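Local coordinates for HIT domain-containing protein (Sulfolobus tokodaii, PDB 2EO4) that binds zinc and, as a histidine triad family member, probably acts on nucleotides, possibly as an adenylylsulfatase, at residues A[31-36]-A[109-114]; A[80-85]-A[93-98]. One frame throughout, in Å; residues are numbered along the deposited sequence.

Interaction 1 of 2, residues A[31-36]-A[109-114]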
ATOM      1  N   VAL A  31       3.478 -14.870  -5.712  1.00 26.65           N
ATOM      2  CA  VAL A  31       2.415 -15.409  -4.872  1.00 27.75           C
ATOM      3  C   VAL A  31       1.269 -15.807  -5.796  1.00 28.95           C
ATOM      4  O   VAL A  31       0.566 -16.789  -5.557  1.00 27.59           O
ATOM      5  CB  VAL A  31       1.915 -14.348  -3.869  1.00 29.11           C
ATOM      6  CG1 VAL A  31       0.587 -14.777  -3.260  1.00 32.02           C
ATOM      7  CG2 VAL A  31       2.955 -14.145  -2.781  1.00 30.94           C
ATOM      8  N   SER A  32       1.084 -15.021  -6.852  1.00 27.58           N
ATOM      9  CA  SER A  32       0.040 -15.286  -7.832  1.00 27.44           C
ATOM     10  C   SER A  32       0.548 -14.847  -9.198  1.00 27.76           C
ATOM     11  O   SER A  32       1.534 -14.114  -9.305  1.00 24.62           O
ATOM     12  CB  SER A  32      -1.244 -14.525  -7.479  1.00 26.69           C
ATOM     13  OG  SER A  32      -1.092 -13.132  -7.688  1.00 26.14           O
ATOM     14  N   LEU A  33      -0.127 -15.302 -10.245  1.00 26.42           N
ATOM     15  CA  LEU A  33       0.264 -14.973 -11.605  1.00 27.65           C
ATOM     16  C   LEU A  33       0.272 -13.465 -11.862  1.00 26.82           C
ATOM     17  O   LEU A  33      -0.744 -12.792 -11.689  1.00 27.01           O
ATOM     18  CB  LEU A  33      -0.685 -15.664 -12.590  1.00 29.98           C
ATOM     19  CG  LEU A  33      -0.367 -15.482 -14.072  1.00 32.49           C
ATOM     20  CD1 LEU A  33      -0.045 -16.835 -14.703  1.00 34.58           C
ATOM     21  CD2 LEU A  33      -1.556 -14.839 -14.761  1.00 34.10           C
ATOM     22  N   GLY A  34       1.425 -12.940 -12.269  1.00 26.08           N
ATOM     23  CA  GLY A  34       1.529 -11.517 -12.544  1.00 24.99           C
ATOM     24  C   GLY A  34       2.023 -10.676 -11.375  1.00 24.51           C
ATOM     25  O   GLY A  34       2.124  -9.457 -11.494  1.00 23.61           O
ATOM     26  N   HIS A  35       2.322 -11.327 -10.252  1.00 22.04           N
ATOM     27  CA  HIS A  35       2.821 -10.643  -9.055  1.00 22.18           C
ATOM     28  C   HIS A  35       4.000  -9.764  -9.473  1.00 22.01           C
ATOM     29  O   HIS A  35       4.987 -10.250 -10.029  1.00 21.87           O
ATOM     30  CB  HIS A  35       3.254 -11.694  -8.021  1.00 23.14           C
ATOM     31  CG  HIS A  35       3.699 -11.127  -6.706  1.00 24.08           C
ATOM     32  ND1 HIS A  35       4.040 -11.928  -5.637  1.00 25.71           N
ATOM     33  CD2 HIS A  35       3.886  -9.850  -6.293  1.00 22.89           C
ATOM     34  CE1 HIS A  35       4.421 -11.171  -4.624  1.00 23.96           C
ATOM     35  NE2 HIS A  35       4.338  -9.906  -4.995  1.00 23.95           N
ATOM     36  N   THR A  36       3.888  -8.468  -9.198  1.00 21.59           N
ATOM     37  CA  THR A  36       4.909  -7.500  -9.579  1.00 21.17           C
ATOM     38  C   THR A  36       5.296  -6.581  -8.429  1.00 22.31           C
ATOM     39  O   THR A  36       4.506  -6.348  -7.513  1.00 20.71           O
ATOM     40  CB  THR A  36       4.395  -6.644 -10.759  1.00 23.54           C
ATOM     41  OG1 THR A  36       4.214  -7.490 -11.897  1.00 24.16           O
ATOM     42  CG2 THR A  36       5.374  -5.519 -11.106  1.00 23.60           C
ATOM     43  N   ASP A 109      -7.020 -18.897 -19.454  1.00 60.27           N
ATOM     44  CA  ASP A 109      -6.524 -20.131 -20.054  1.00 60.02           C
ATOM     45  C   ASP A 109      -5.212 -19.896 -20.792  1.00 59.79           C
ATOM     46  O   ASP A 109      -4.338 -20.765 -20.812  1.00 59.57           O
ATOM     47  CB  ASP A 109      -7.559 -20.700 -21.030  1.00 61.16           C
ATOM     48  CG  ASP A 109      -8.875 -21.031 -20.357  1.00 61.89           C
ATOM     49  OD1 ASP A 109      -8.872 -21.854 -19.416  1.00 62.63           O
ATOM     50  OD2 ASP A 109      -9.914 -20.472 -20.769  1.00 62.50           O
ATOM     51  N   ILE A 110      -5.084 -18.720 -21.400  1.00 59.31           N
ATOM     52  CA  ILE A 110      -3.880 -18.361 -22.143  1.00 59.32           C
ATOM     53  C   ILE A 110      -2.632 -18.686 -21.322  1.00 59.63           C
ATOM     54  O   ILE A 110      -1.563 -18.956 -21.873  1.00 59.63           O
ATOM     55  CB  ILE A 110      -3.863 -16.851 -22.500  1.00 59.27           C
ATOM     56  CG1 ILE A 110      -5.033 -16.510 -23.428  1.00 59.42           C
ATOM     57  CG2 ILE A 110      -2.550 -16.489 -23.182  1.00 59.68           C
ATOM     58  CD1 ILE A 110      -6.402 -16.598 -22.776  1.00 59.60           C
ATOM     59  N   PHE A 111      -2.781 -18.661 -20.001  1.00 59.08           N
ATOM     60  CA  PHE A 111      -1.678 -18.954 -19.096  1.00 59.56           C
ATOM     61  C   PHE A 111      -1.658 -20.434 -18.751  1.00 60.09           C
ATOM     62  O   PHE A 111      -2.704 -21.042 -18.532  1.00 60.47           O
ATOM     63  CB  PHE A 111      -1.823 -18.133 -17.818  1.00 58.84           C
ATOM     64  CG  PHE A 111      -1.878 -16.658 -18.058  1.00 57.77           C
ATOM     65  CD1 PHE A 111      -0.770 -15.982 -18.550  1.00 57.52           C
ATOM     66  CD2 PHE A 111      -3.047 -15.946 -17.812  1.00 58.16           C
ATOM     67  CE1 PHE A 111      -0.821 -14.616 -18.793  1.00 57.72           C
ATOM     68  CE2 PHE A 111      -3.109 -14.577 -18.051  1.00 58.08           C
ATOM     69  CZ  PHE A 111      -1.995 -13.911 -18.543  1.00 57.93           C
ATOM     70  N   LYS A 112      -0.461 -21.009 -18.701  1.00 60.84           N
ATOM     71  CA  LYS A 112      -0.309 -22.421 -18.383  1.00 61.50           C
ATOM     72  C   LYS A 112      -0.041 -22.644 -16.903  1.00 61.34           C
ATOM     73  O   LYS A 112      -0.284 -21.760 -16.079  1.00 61.78           O
ATOM     74  CB  LYS A 112       0.821 -23.035 -19.216  1.00 62.96           C
ATOM     75  CG  LYS A 112       0.447 -23.280 -20.671  1.00 63.75           C
ATOM     76  CD  LYS A 112       0.076 -21.990 -21.386  1.00 64.86           C
ATOM     77  CE  LYS A 112      -0.572 -22.274 -22.731  1.00 65.55           C
ATOM     78  NZ  LYS A 112      -1.846 -23.031 -22.572  1.00 66.05           N
ATOM     79  N   SER A 113       0.457 -23.832 -16.574  1.00 60.36           N
ATOM     80  CA  SER A 113       0.756 -24.197 -15.195  1.00 58.80           C
ATOM     81  C   SER A 113       1.478 -23.088 -14.436  1.00 56.92           C
ATOM     82  O   SER A 113       2.387 -22.444 -14.958  1.00 57.32           O
ATOM     83  CB  SER A 113       1.603 -25.470 -15.162  1.00 59.52           C
ATOM     84  OG  SER A 113       2.843 -25.270 -15.817  1.00 60.92           O
ATOM     85  N   PHE A 114       1.056 -22.876 -13.195  1.00 53.87           N
ATOM     86  CA  PHE A 114       1.649 -21.864 -12.333  1.00 50.59           C
ATOM     87  C   PHE A 114       1.876 -22.499 -10.967  1.00 50.13           C
ATOM     88  O   PHE A 114       0.984 -23.150 -10.423  1.00 50.37           O
ATOM     89  CB  PHE A 114       0.705 -20.665 -12.192  1.00 47.08           C
ATOM     90  CG  PHE A 114       1.215 -19.597 -11.265  1.00 42.00           C
ATOM     91  CD1 PHE A 114       2.227 -18.730 -11.667  1.00 40.48           C
ATOM     92  CD2 PHE A 114       0.701 -19.474  -9.978  1.00 41.42           C
ATOM     93  CE1 PHE A 114       2.722 -17.758 -10.796  1.00 38.14           C
ATOM     94  CE2 PHE A 114       1.189 -18.505  -9.099  1.00 39.11           C
ATOM     95  CZ  PHE A 114       2.202 -17.647  -9.511  1.00 37.74           C
TER
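Leu-33 reaches out from a type II beta turn, Ser-32 to His-35, to lie between Phe-111 and Phe-114. In this HIT-domain protein the turn belongs to the loop entering strand 36-40, and the two phenylalanines sit in the long loop that leads to helix 122-143. CB of Leu-33 lies 4.3 Å from CD1 of Phe-114, a loose approach. CG stands anti to the backbone N (chi1 -177°), and the two methyls beyond it meet Phe-111. There they divide the work. CD1 rests 3.8 Å from CB of Phe-111 and is 4.2 Å from CD1 of Phe-114, so that it touches both aromatic residues, the second more loosely. CD2 sits over the middle of the Phe-111 face, 3.6 Å from the ring centroid and 12° off the ring normal, a well-centred CH-pi contact. Leu-128 and Ile-131 of helix 122-143 also touch the Phe-111 ring.

Phe-114 meets the turn differently, with its ring lying against backbone. Leu-33 N stands 3.4 Å from CZ of Phe-114, over one ring face but displaced toward the rim; Val-31 O approaches the ring edge close to its plane. No hydrogen bond joins the two segments, so the contact rests on apolar and aromatic packing.

The turn has its own bracing. His-35 N donates to Ser-32 O, while Gly-34 takes a positive phi of 94° that suits a residue without CB. Ser-32 OG is hydrogen-bonded to Pro-101 O, and Gly-34 N to the hydroxyl of Tyr-124, which ties the turn to the neighbouring strand and helix. On the side away from the phenylalanines, Val-31 N donates almost straight to ND1 of His-35, 3.0 Å away and close to the imidazole plane.

Interaction 2 of 2, residues A[80-85]-A[93-98]. With ZN (zinc ion), chain B; PO4 (phosphate ion), chain C.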
ATOM      1  N   LEU A  80      -2.536  -4.563  -2.937  1.00 19.74           N
ATOM      2  CA  LEU A  80      -1.355  -3.702  -2.963  1.00 19.82           C
ATOM      3  C   LEU A  80      -0.816  -3.619  -1.541  1.00 19.38           C
ATOM      4  O   LEU A  80      -1.579  -3.386  -0.602  1.00 21.88           O
ATOM      5  CB  LEU A  80      -1.702  -2.287  -3.421  1.00 20.92           C
ATOM      6  CG  LEU A  80      -2.396  -2.127  -4.769  1.00 24.18           C
ATOM      7  CD1 LEU A  80      -2.427  -0.653  -5.141  1.00 23.56           C
ATOM      8  CD2 LEU A  80      -1.680  -2.941  -5.819  1.00 24.60           C
ATOM      9  N   LEU A  81       0.484  -3.813  -1.372  1.00 19.11           N
ATOM     10  CA  LEU A  81       1.034  -3.727  -0.028  1.00 19.99           C
ATOM     11  C   LEU A  81       2.522  -3.454   0.019  1.00 18.74           C
ATOM     12  O   LEU A  81       3.256  -3.700  -0.936  1.00 18.06           O
ATOM     13  CB  LEU A  81       0.753  -5.012   0.753  1.00 24.32           C
ATOM     14  CG  LEU A  81       1.448  -6.290   0.273  1.00 28.06           C
ATOM     15  CD1 LEU A  81       1.599  -7.256   1.439  1.00 33.87           C
ATOM     16  CD2 LEU A  81       0.646  -6.927  -0.850  1.00 32.52           C
ATOM     17  N   THR A  82       2.957  -2.911   1.149  1.00 18.85           N
ATOM     18  CA  THR A  82       4.367  -2.661   1.356  1.00 19.39           C
ATOM     19  C   THR A  82       4.602  -2.922   2.828  1.00 19.67           C
ATOM     20  O   THR A  82       3.771  -2.576   3.675  1.00 20.40           O
ATOM     21  CB  THR A  82       4.783  -1.219   0.971  1.00 19.74           C
ATOM     22  OG1 THR A  82       6.209  -1.108   1.062  1.00 22.02           O
ATOM     23  CG2 THR A  82       4.111  -0.187   1.867  1.00 20.70           C
ATOM     24  N   ASN A  83       5.727  -3.558   3.124  1.00 19.03           N
ATOM     25  CA  ASN A  83       6.060  -3.915   4.493  1.00 20.99           C
ATOM     26  C   ASN A  83       7.211  -3.103   5.047  1.00 19.95           C
ATOM     27  O   ASN A  83       8.186  -2.833   4.349  1.00 20.46           O
ATOM     28  CB  ASN A  83       6.402  -5.401   4.557  1.00 21.77           C
ATOM     29  CG  ASN A  83       5.267  -6.268   4.074  1.00 21.85           C
ATOM     30  OD1 ASN A  83       4.138  -6.139   4.547  1.00 22.35           O
ATOM     31  ND2 ASN A  83       5.558  -7.169   3.133  1.00 22.44           N
ATOM     32  N   ILE A  84       7.088  -2.723   6.315  1.00 22.41           N
ATOM     33  CA  ILE A  84       8.112  -1.936   6.990  1.00 21.82           C
ATOM     34  C   ILE A  84       8.595  -2.716   8.206  1.00 21.39           C
ATOM     35  O   ILE A  84       7.872  -2.840   9.190  1.00 20.12           O
ATOM     36  CB  ILE A  84       7.542  -0.585   7.465  1.00 23.12           C
ATOM     37  CG1 ILE A  84       7.016   0.211   6.267  1.00 23.81           C
ATOM     38  CG2 ILE A  84       8.621   0.208   8.190  1.00 24.49           C
ATOM     39  CD1 ILE A  84       6.047   1.326   6.656  1.00 24.98           C
ATOM     40  N   GLY A  85       9.807  -3.251   8.127  1.00 23.28           N
ATOM     41  CA  GLY A  85      10.354  -4.010   9.242  1.00 25.33           C
ATOM     42  C   GLY A  85      10.183  -5.510   9.095  1.00 26.69           C
ATOM     43  O   GLY A  85       9.202  -5.988   8.517  1.00 24.38           O
ATOM     44  N   PHE A  93      15.191  -4.974   1.925  1.00 26.64           N
ATOM     45  CA  PHE A  93      15.186  -3.622   2.452  1.00 26.31           C
ATOM     46  C   PHE A  93      15.481  -2.502   1.470  1.00 26.83           C
ATOM     47  O   PHE A  93      16.416  -1.715   1.634  1.00 26.76           O
ATOM     48  CB  PHE A  93      16.096  -3.589   3.680  1.00 27.07           C
ATOM     49  CG  PHE A  93      15.621  -4.509   4.767  1.00 27.14           C
ATOM     50  CD1 PHE A  93      14.615  -4.109   5.641  1.00 28.01           C
ATOM     51  CD2 PHE A  93      16.083  -5.821   4.837  1.00 27.36           C
ATOM     52  CE1 PHE A  93      14.069  -4.998   6.560  1.00 28.75           C
ATOM     53  CE2 PHE A  93      15.541  -6.720   5.754  1.00 28.73           C
ATOM     54  CZ  PHE A  93      14.531  -6.308   6.616  1.00 28.69           C
ATOM     55  N   HIS A  94      14.640  -2.461   0.443  1.00 24.84           N
ATOM     56  CA  HIS A  94      14.654  -1.464  -0.619  1.00 23.78           C
ATOM     57  C   HIS A  94      13.157  -1.304  -0.850  1.00 23.84           C
ATOM     58  O   HIS A  94      12.492  -2.251  -1.273  1.00 23.44           O
ATOM     59  CB  HIS A  94      15.310  -2.006  -1.892  1.00 24.33           C
ATOM     60  CG  HIS A  94      15.297  -1.040  -3.041  1.00 25.53           C
ATOM     61  ND1 HIS A  94      16.449  -0.531  -3.602  1.00 24.11           N
ATOM     62  CD2 HIS A  94      14.269  -0.488  -3.732  1.00 24.52           C
ATOM     63  CE1 HIS A  94      16.134   0.290  -4.587  1.00 25.97           C
ATOM     64  NE2 HIS A  94      14.817   0.335  -4.688  1.00 24.17           N
ATOM     65  N   LEU A  95      12.632  -0.122  -0.546  1.00 22.10           N
ATOM     66  CA  LEU A  95      11.207   0.155  -0.688  1.00 21.36           C
ATOM     67  C   LEU A  95      10.585  -0.389  -1.963  1.00 20.02           C
ATOM     68  O   LEU A  95      11.010  -0.059  -3.067  1.00 20.07           O
ATOM     69  CB  LEU A  95      10.966   1.670  -0.613  1.00 21.28           C
ATOM     70  CG  LEU A  95       9.571   2.218  -0.948  1.00 20.89           C
ATOM     71  CD1 LEU A  95       8.495   1.540  -0.116  1.00 20.85           C
ATOM     72  CD2 LEU A  95       9.573   3.720  -0.699  1.00 21.69           C
ATOM     73  N   HIS A  96       9.572  -1.234  -1.799  1.00 20.07           N
ATOM     74  CA  HIS A  96       8.867  -1.786  -2.939  1.00 19.77           C
ATOM     75  C   HIS A  96       7.427  -2.060  -2.571  1.00 19.85           C
ATOM     76  O   HIS A  96       7.119  -2.415  -1.430  1.00 19.82           O
ATOM     77  CB  HIS A  96       9.525  -3.071  -3.451  1.00 20.10           C
ATOM     78  CG  HIS A  96       9.628  -4.162  -2.431  1.00 20.82           C
ATOM     79  ND1 HIS A  96      10.459  -4.083  -1.336  1.00 22.59           N
ATOM     80  CD2 HIS A  96       9.056  -5.388  -2.382  1.00 21.76           C
ATOM     81  CE1 HIS A  96      10.399  -5.216  -0.658  1.00 22.51           C
ATOM     82  NE2 HIS A  96       9.555  -6.025  -1.272  1.00 21.64           N
ATOM     83  N   VAL A  97       6.553  -1.874  -3.551  1.00 20.63           N
ATOM     84  CA  VAL A  97       5.127  -2.107  -3.370  1.00 18.28           C
ATOM     85  C   VAL A  97       4.752  -3.355  -4.148  1.00 18.88           C
ATOM     86  O   VAL A  97       5.079  -3.477  -5.328  1.00 19.27           O
ATOM     87  CB  VAL A  97       4.297  -0.922  -3.912  1.00 18.24           C
ATOM     88  CG1 VAL A  97       2.807  -1.247  -3.840  1.00 18.76           C
ATOM     89  CG2 VAL A  97       4.601   0.331  -3.100  1.00 21.35           C
ATOM     90  N   HIS A  98       4.081  -4.284  -3.477  1.00 18.13           N
ATOM     91  CA  HIS A  98       3.641  -5.518  -4.115  1.00 19.71           C
ATOM     92  C   HIS A  98       2.295  -5.297  -4.796  1.00 17.03           C
ATOM     93  O   HIS A  98       1.419  -4.648  -4.236  1.00 18.61           O
ATOM     94  CB  HIS A  98       3.423  -6.621  -3.071  1.00 18.64           C
ATOM     95  CG  HIS A  98       4.664  -7.061  -2.363  1.00 20.40           C
ATOM     96  ND1 HIS A  98       5.394  -8.160  -2.759  1.00 22.54           N
ATOM     97  CD2 HIS A  98       5.277  -6.580  -1.255  1.00 22.17           C
ATOM     98  CE1 HIS A  98       6.402  -8.341  -1.924  1.00 23.13           C
ATOM     99  NE2 HIS A  98       6.355  -7.396  -1.002  1.00 21.92           N
TER
HETATM  100 ZN    ZN B 201      18.447  -0.917  -3.100  1.00 27.41          ZN
HETATM  101  P   PO4 C 202       8.981  -7.988   1.254  1.00 22.25           P
HETATM  102  O1  PO4 C 202       9.052  -8.283  -0.197  1.00 22.31           O
HETATM  103  O2  PO4 C 202       7.875  -7.034   1.520  1.00 22.88           O
HETATM  104  O3  PO4 C 202       8.732  -9.258   1.999  1.00 21.41           O
HETATM  105  O4  PO4 C 202      10.269  -7.391   1.703  1.00 21.92           O
HETATM  106  O   HOH W   1       7.450  -4.406   0.900  1.00 22.32           O
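Leu-81 and His-98 form an antiparallel hydrogen-bonded pair where strand 77-84 meets the predicted histidine triad motif, His-94 to His-98. This is the tight part: His-98 N donates to Leu-81 O at 2.7 Å, Leu-81 N returns a bond to His-98 O, and CD2 of Leu-81 packs 3.6 Å from CB of His-98. Beside the pair, Thr-82 OG1, anti to its backbone N (chi1 -174°), donates to His-96 O from above the carbonyl plane. Strand 77-84 also pairs with a strand of the second subunit, carrying the sheet across the dimer.

Toward the phosphate the segments part, and Asn-83 ND2 stays 4.2 Å from His-98 NE2. The anion, probably from the crystallisation liquor, joins them: His-98 NE2 and Asn-83 ND2 both donate to its O2. A water accepts from Asn-83 N and donates to His-96 O and to the same O2. His-94 ND1 binds zinc with Cys-1, Cys-4 and His-43, while His-94 O accepts from His-96 ND1. That bond helps orient the imidazole of His-96, the predicted nucleophile, whose NE2 donates to phosphate O1 at 2.6 Å, in the ring plane.

From the N terminus the chain runs through strands 15-18 and 22-26 and reaches 31-36, the first half of interaction 1, just before strand 36-40. It then passes through strand 36-40 and helix 52-72 and enters strand 77-84. Interaction 2 closes the short connection from 80-85 to 93-98, joining neighbouring antiparallel strands. Only after strand 97-102 does 109-114 come back to 31-36, so the larger loop of interaction 1 encloses the smaller one entirely. Their centres are about 21 Å apart, yet they touch: NE2 of His-35 lies 3.0 Å from ND1 of His-98, a probable hydrogen bond linking the turn before strand 36-40 to the histidine motif.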